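Local coordinates for protein ribonucleoside-diphosphate reductase subunit beta (Clostridium botulinum, PDB 6ZJK) that probably supplies the radical for reducing ribonucleoside diphosphates to deoxyribonucleotides, as the small subunit of ribonucleotide reductase carrying a di-iron centre, at residues A[102-107]-A[206-210]; A[136-140]-A[237-241]. All coordinates share one frame; numbering follows the deposited sequence.

Contact 1. Residues A[102-107]-A[206-210]; sequences FLNFLD and IYFYS. With FE (Fe (III) ion), chain H.
Tyr207 meets helix 90-118 through its CB, which the CD1 methyl of Leu106 approaches to 3.8 Å as the two side chains cross at about a right angle. A looser touch on the same carbon comes from the Phe102 ring, whose CE2 lies 4.5 Å from Tyr207 CB. The tyrosine also reaches helix 168-186, where Arg173 makes a cation-pi contact with it. Phe208, next along the helix, does most of the bridging between two helices whose segment axes stay 10.9 Å apart. Its chi1 of -101° lies off the usual staggered positions and carries the ring across this gap. Leu106 slides past it in the opposite direction, with CB 3.6 Å from Phe208 CE2, while Leu103 sets its CD2 over one face, 4.1 Å above the ring plane and toward the rim. At the far end of the ring, Phe208 CZ comes within 3.2 Å of Asp107 OD2, the carboxylate plane turned 40° from that of the ring. Asp107 divides its oxygens between two tasks: OD1 binds the iron of chain H at 2.2 Å, and OD2 is hydrogen-bonded to Tyr144, which probably corresponds to the radical-bearing tyrosine of relatives. The chemistry is thus two-sided, a metal ligand whose polar needs are met by iron and tyrosine and one side of which is lined by the phenylalanine ring, consistent with a nonpolar shelter for a radical.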
# COMPACT_ATOMS: atom_id res chain seq x y z
N PHE A 102 -5.10 17.39 -13.36
CA PHE A 102 -5.93 17.38 -12.15
C PHE A 102 -6.08 15.98 -11.58
O PHE A 102 -5.94 15.79 -10.36
CB PHE A 102 -7.31 17.97 -12.48
CG PHE A 102 -8.25 17.99 -11.31
CD1 PHE A 102 -7.94 18.70 -10.16
CD2 PHE A 102 -9.44 17.29 -11.37
CE1 PHE A 102 -8.81 18.72 -9.09
CE2 PHE A 102 -10.32 17.31 -10.29
CZ PHE A 102 -10.00 18.03 -9.15
N LEU A 103 -6.34 14.99 -12.42
CA LEU A 103 -6.52 13.64 -11.92
C LEU A 103 -5.22 13.10 -11.29
O LEU A 103 -5.26 12.42 -10.25
CB LEU A 103 -7.01 12.72 -13.04
CG LEU A 103 -8.35 13.06 -13.69
CD1 LEU A 103 -8.81 11.95 -14.65
CD2 LEU A 103 -9.45 13.39 -12.66
N ASN A 104 -4.07 13.46 -11.86
CA ASN A 104 -2.79 13.04 -11.28
C ASN A 104 -2.60 13.65 -9.90
O ASN A 104 -2.02 13.01 -9.01
CB ASN A 104 -1.62 13.45 -12.20
CG ASN A 104 -0.27 12.85 -11.75
OD1 ASN A 104 -0.11 11.63 -11.65
ND2 ASN A 104 0.70 13.71 -11.49
N PHE A 105 -3.05 14.88 -9.71
CA PHE A 105 -3.04 15.46 -8.37
C PHE A 105 -3.94 14.66 -7.42
O PHE A 105 -3.57 14.42 -6.27
CB PHE A 105 -3.47 16.92 -8.43
CG PHE A 105 -3.94 17.45 -7.10
CD1 PHE A 105 -3.03 17.98 -6.20
CD2 PHE A 105 -5.29 17.37 -6.74
CE1 PHE A 105 -3.47 18.45 -4.97
CE2 PHE A 105 -5.72 17.82 -5.51
CZ PHE A 105 -4.82 18.36 -4.63
N LEU A 106 -5.09 14.21 -7.90
CA LEU A 106 -6.04 13.49 -7.04
C LEU A 106 -5.49 12.18 -6.48
O LEU A 106 -5.51 11.96 -5.34
CB LEU A 106 -7.37 13.29 -7.73
CG LEU A 106 -8.24 14.50 -8.02
CD1 LEU A 106 -9.55 14.12 -8.59
CD2 LEU A 106 -8.36 15.51 -6.94
N ASP A 107 -4.98 11.35 -7.36
CA ASP A 107 -4.40 10.12 -6.99
C ASP A 107 -3.13 10.33 -6.16
O ASP A 107 -2.87 9.56 -5.31
CB ASP A 107 -4.15 9.26 -8.18
CG ASP A 107 -5.39 8.62 -8.72
OD1 ASP A 107 -6.16 8.00 -8.02
OD2 ASP A 107 -5.60 8.68 -9.90
N ILE A 206 -17.37 11.52 -7.20
CA ILE A 206 -17.80 12.69 -7.97
C ILE A 206 -16.69 13.21 -8.88
O ILE A 206 -16.88 13.28 -10.11
CB ILE A 206 -18.29 13.81 -7.04
CG1 ILE A 206 -19.48 13.32 -6.18
CG2 ILE A 206 -18.71 15.05 -7.86
CD1 ILE A 206 -20.70 12.91 -6.99
N TYR A 207 -15.53 13.56 -8.32
CA TYR A 207 -14.49 14.21 -9.13
C TYR A 207 -13.97 13.27 -10.21
O TYR A 207 -13.87 13.65 -11.37
CB TYR A 207 -13.33 14.71 -8.26
CG TYR A 207 -13.72 15.68 -7.15
CD1 TYR A 207 -14.89 16.43 -7.23
CD2 TYR A 207 -12.94 15.81 -6.01
CE1 TYR A 207 -15.26 17.30 -6.21
CE2 TYR A 207 -13.30 16.68 -4.98
CZ TYR A 207 -14.46 17.42 -5.09
OH TYR A 207 -14.83 18.29 -4.08
N PHE A 208 -13.78 12.02 -9.85
CA PHE A 208 -13.28 11.10 -10.78
C PHE A 208 -14.27 10.77 -11.86
O PHE A 208 -13.88 10.59 -12.95
CB PHE A 208 -12.67 9.86 -10.11
CG PHE A 208 -11.19 9.89 -10.06
CD1 PHE A 208 -10.44 9.54 -11.13
CD2 PHE A 208 -10.57 10.30 -8.96
CE1 PHE A 208 -9.09 9.62 -11.07
CE2 PHE A 208 -9.23 10.40 -8.90
CZ PHE A 208 -8.50 10.05 -9.96
N TYR A 209 -15.53 10.66 -11.52
CA TYR A 209 -16.59 10.33 -12.47
C TYR A 209 -16.73 11.43 -13.51
O TYR A 209 -16.97 11.17 -14.61
CB TYR A 209 -17.89 9.93 -11.77
CG TYR A 209 -17.87 8.49 -11.38
CD1 TYR A 209 -17.22 8.08 -10.28
CD2 TYR A 209 -18.47 7.56 -12.14
CE1 TYR A 209 -17.16 6.76 -9.93
CE2 TYR A 209 -18.43 6.24 -11.80
CZ TYR A 209 -17.76 5.86 -10.69
OH TYR A 209 -17.71 4.58 -10.36
N SER A 210 -16.55 12.64 -13.11
CA SER A 210 -16.54 13.75 -14.07
C SER A 210 -15.40 13.60 -15.08
O SER A 210 -15.58 13.88 -16.27
CB SER A 210 -16.41 15.08 -13.33
OG SER A 210 -16.19 16.16 -14.23
FE FE H . -7.58 6.33 -8.25
O HOH W 1 -9.45 4.89 -7.75

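Contact 2. Residues A[136-140]-A[237-241]; sequences QEEIH and DEVTH. With FE (Fe (III) ion), chain G; FE (Fe (III) ion), chain H.
Glu137 and, from across the gap, His241 converge on one iron: Glu137 OE2 binds the ion of chain G at 2.2 Å and His241 ND1 binds it at 2.4 Å. The other carboxylate oxygen, Glu137 OE1, reaches the iron of chain H, also at 2.2 Å, and the side chain therefore bridges the pair. A bend at chi2 (-52°) turns its carboxylate toward the metals. His140 ND1 completes this segment's share at 2.4 Å from the iron of chain H, while Glu238 gives OE2 to the iron of chain G and water 1 links both ions. Asp107 and Glu204 supply the remaining protein ligands.

Each histidine is held from behind through its second nitrogen. His241 NE2 donates to Gln136 OE1 at 2.6 Å, nearly straight at 165°, with amide and imidazole almost coplanar. His140 NE2 donates to Asp237 OD2 at 2.9 Å; this bond is more bent (149°), uses the anti lone pair of the carboxylate and leaves the ring plane slightly. With a metal on one nitrogen and an acceptor on the other, each ring has little scope to turn.

Farther out, the Gln136 amide stacks on the Asp237 carboxylate, and water 2 joins Gln136 NE2, Asp237 OD1 and Thr240 OG1. Thr240 OG1 also donates to Asp237 O at 2.8 Å, and Trp71 NE1 is hydrogen-bonded to Asp237 OD2. Carboxylates and histidines from roughly antiparallel helices around two irons are the hallmark of the ferritin-like four-helix bundle, and the run from iron through His140 and Asp237 to Trp71 resembles the radical-transfer route proposed for relatives.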
# COMPACT_ATOMS: atom_id res chain seq x y z
N GLN A 136 -3.33 0.66 -5.34
CA GLN A 136 -4.06 0.89 -6.59
C GLN A 136 -4.00 2.35 -7.02
O GLN A 136 -3.97 2.63 -8.23
CB GLN A 136 -5.54 0.47 -6.46
CG GLN A 136 -5.73 -1.04 -6.35
CD GLN A 136 -7.16 -1.51 -6.25
OE1 GLN A 136 -8.10 -0.71 -6.10
NE2 GLN A 136 -7.34 -2.83 -6.36
N GLU A 137 -3.96 3.27 -6.10
CA GLU A 137 -3.84 4.66 -6.40
C GLU A 137 -2.44 4.96 -6.99
O GLU A 137 -2.33 5.75 -7.87
CB GLU A 137 -4.12 5.53 -5.20
CG GLU A 137 -5.46 5.44 -4.49
CD GLU A 137 -6.73 5.56 -5.32
OE1 GLU A 137 -6.74 5.34 -6.48
OE2 GLU A 137 -7.78 5.84 -4.76
N GLU A 138 -1.40 4.32 -6.48
CA GLU A 138 -0.07 4.46 -7.07
C GLU A 138 -0.06 3.97 -8.51
O GLU A 138 0.61 4.56 -9.38
CB GLU A 138 0.98 3.73 -6.24
CG GLU A 138 1.18 4.25 -4.82
CD GLU A 138 2.00 5.53 -4.76
OE1 GLU A 138 2.37 6.08 -5.82
OE2 GLU A 138 2.29 5.98 -3.63
N ILE A 139 -0.77 2.88 -8.79
CA ILE A 139 -0.84 2.38 -10.16
C ILE A 139 -1.58 3.36 -11.08
O ILE A 139 -1.21 3.54 -12.25
CB ILE A 139 -1.44 0.97 -10.18
CG1 ILE A 139 -0.44 -0.00 -9.52
CG2 ILE A 139 -1.78 0.50 -11.59
CD1 ILE A 139 -0.79 -1.45 -9.74
N HIS A 140 -2.54 4.06 -10.54
CA HIS A 140 -3.33 5.01 -11.29
C HIS A 140 -2.47 6.17 -11.70
O HIS A 140 -2.42 6.53 -12.80
CB HIS A 140 -4.57 5.48 -10.52
CG HIS A 140 -5.60 4.41 -10.33
ND1 HIS A 140 -6.62 4.51 -9.41
CD2 HIS A 140 -5.71 3.19 -10.88
CE1 HIS A 140 -7.31 3.39 -9.45
NE2 HIS A 140 -6.78 2.59 -10.32
N ASP A 237 -11.57 -0.06 -10.57
CA ASP A 237 -11.04 0.04 -9.26
C ASP A 237 -11.83 1.06 -8.46
O ASP A 237 -12.12 0.85 -7.37
CB ASP A 237 -9.56 0.48 -9.25
CG ASP A 237 -8.57 -0.57 -9.76
OD1 ASP A 237 -8.86 -1.72 -9.95
OD2 ASP A 237 -7.46 -0.19 -10.00
N GLU A 238 -12.20 2.19 -9.04
CA GLU A 238 -12.93 3.20 -8.33
C GLU A 238 -14.25 2.74 -7.72
O GLU A 238 -14.62 3.15 -6.71
CB GLU A 238 -13.12 4.42 -9.20
CG GLU A 238 -13.48 5.66 -8.48
CD GLU A 238 -12.29 6.32 -7.82
OE1 GLU A 238 -11.50 7.02 -8.43
OE2 GLU A 238 -12.08 6.10 -6.68
N VAL A 239 -14.95 1.86 -8.38
CA VAL A 239 -16.16 1.31 -7.86
C VAL A 239 -15.94 0.62 -6.53
O VAL A 239 -16.66 0.85 -5.64
CB VAL A 239 -16.79 0.35 -8.83
CG1 VAL A 239 -17.90 -0.39 -8.16
CG2 VAL A 239 -17.34 1.14 -9.98
N THR A 240 -14.87 -0.14 -6.41
CA THR A 240 -14.50 -0.82 -5.21
C THR A 240 -14.10 0.15 -4.14
O THR A 240 -14.38 -0.06 -3.03
CB THR A 240 -13.44 -1.90 -5.44
OG1 THR A 240 -12.17 -1.33 -5.69
CG2 THR A 240 -13.79 -2.70 -6.56
N HIS A 241 -13.51 1.27 -4.49
CA HIS A 241 -13.11 2.25 -3.48
C HIS A 241 -14.33 2.95 -2.90
O HIS A 241 -14.35 3.35 -1.80
CB HIS A 241 -12.14 3.29 -3.99
CG HIS A 241 -10.85 2.75 -4.53
ND1 HIS A 241 -9.83 3.56 -4.93
CD2 HIS A 241 -10.42 1.49 -4.73
CE1 HIS A 241 -8.84 2.83 -5.37
NE2 HIS A 241 -9.18 1.57 -5.29
FE FE G . -9.70 5.79 -5.81
FE FE H . -7.58 6.33 -8.25
O HOH W 2 -10.28 -3.01 -7.44
O HOH W 1 -9.45 4.89 -7.75

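Overall arrangement
Contacts 1 and 2 sit side by side in one helical bundle, their centres 11 Å apart, and each pairs a helix of an earlier hairpin with one of a later hairpin: 90-118 is followed by 124-151, and 190-220 by 225-255. Their segments alternate along the chain. They meet at the di-iron site, where FE of chain G and FE of chain H lie 3.3 Å apart. Asp107 OD1 and Glu137 OE1, 3.1 Å from each other, are brought together on the iron of chain H, which probably offsets their like charges. Across the later hairpin, Phe208 CG packs 3.3 Å from Glu238 OE1. Contact 1 thus gives one ligand and a hydrocarbon border to the centre contact 2 largely ligates.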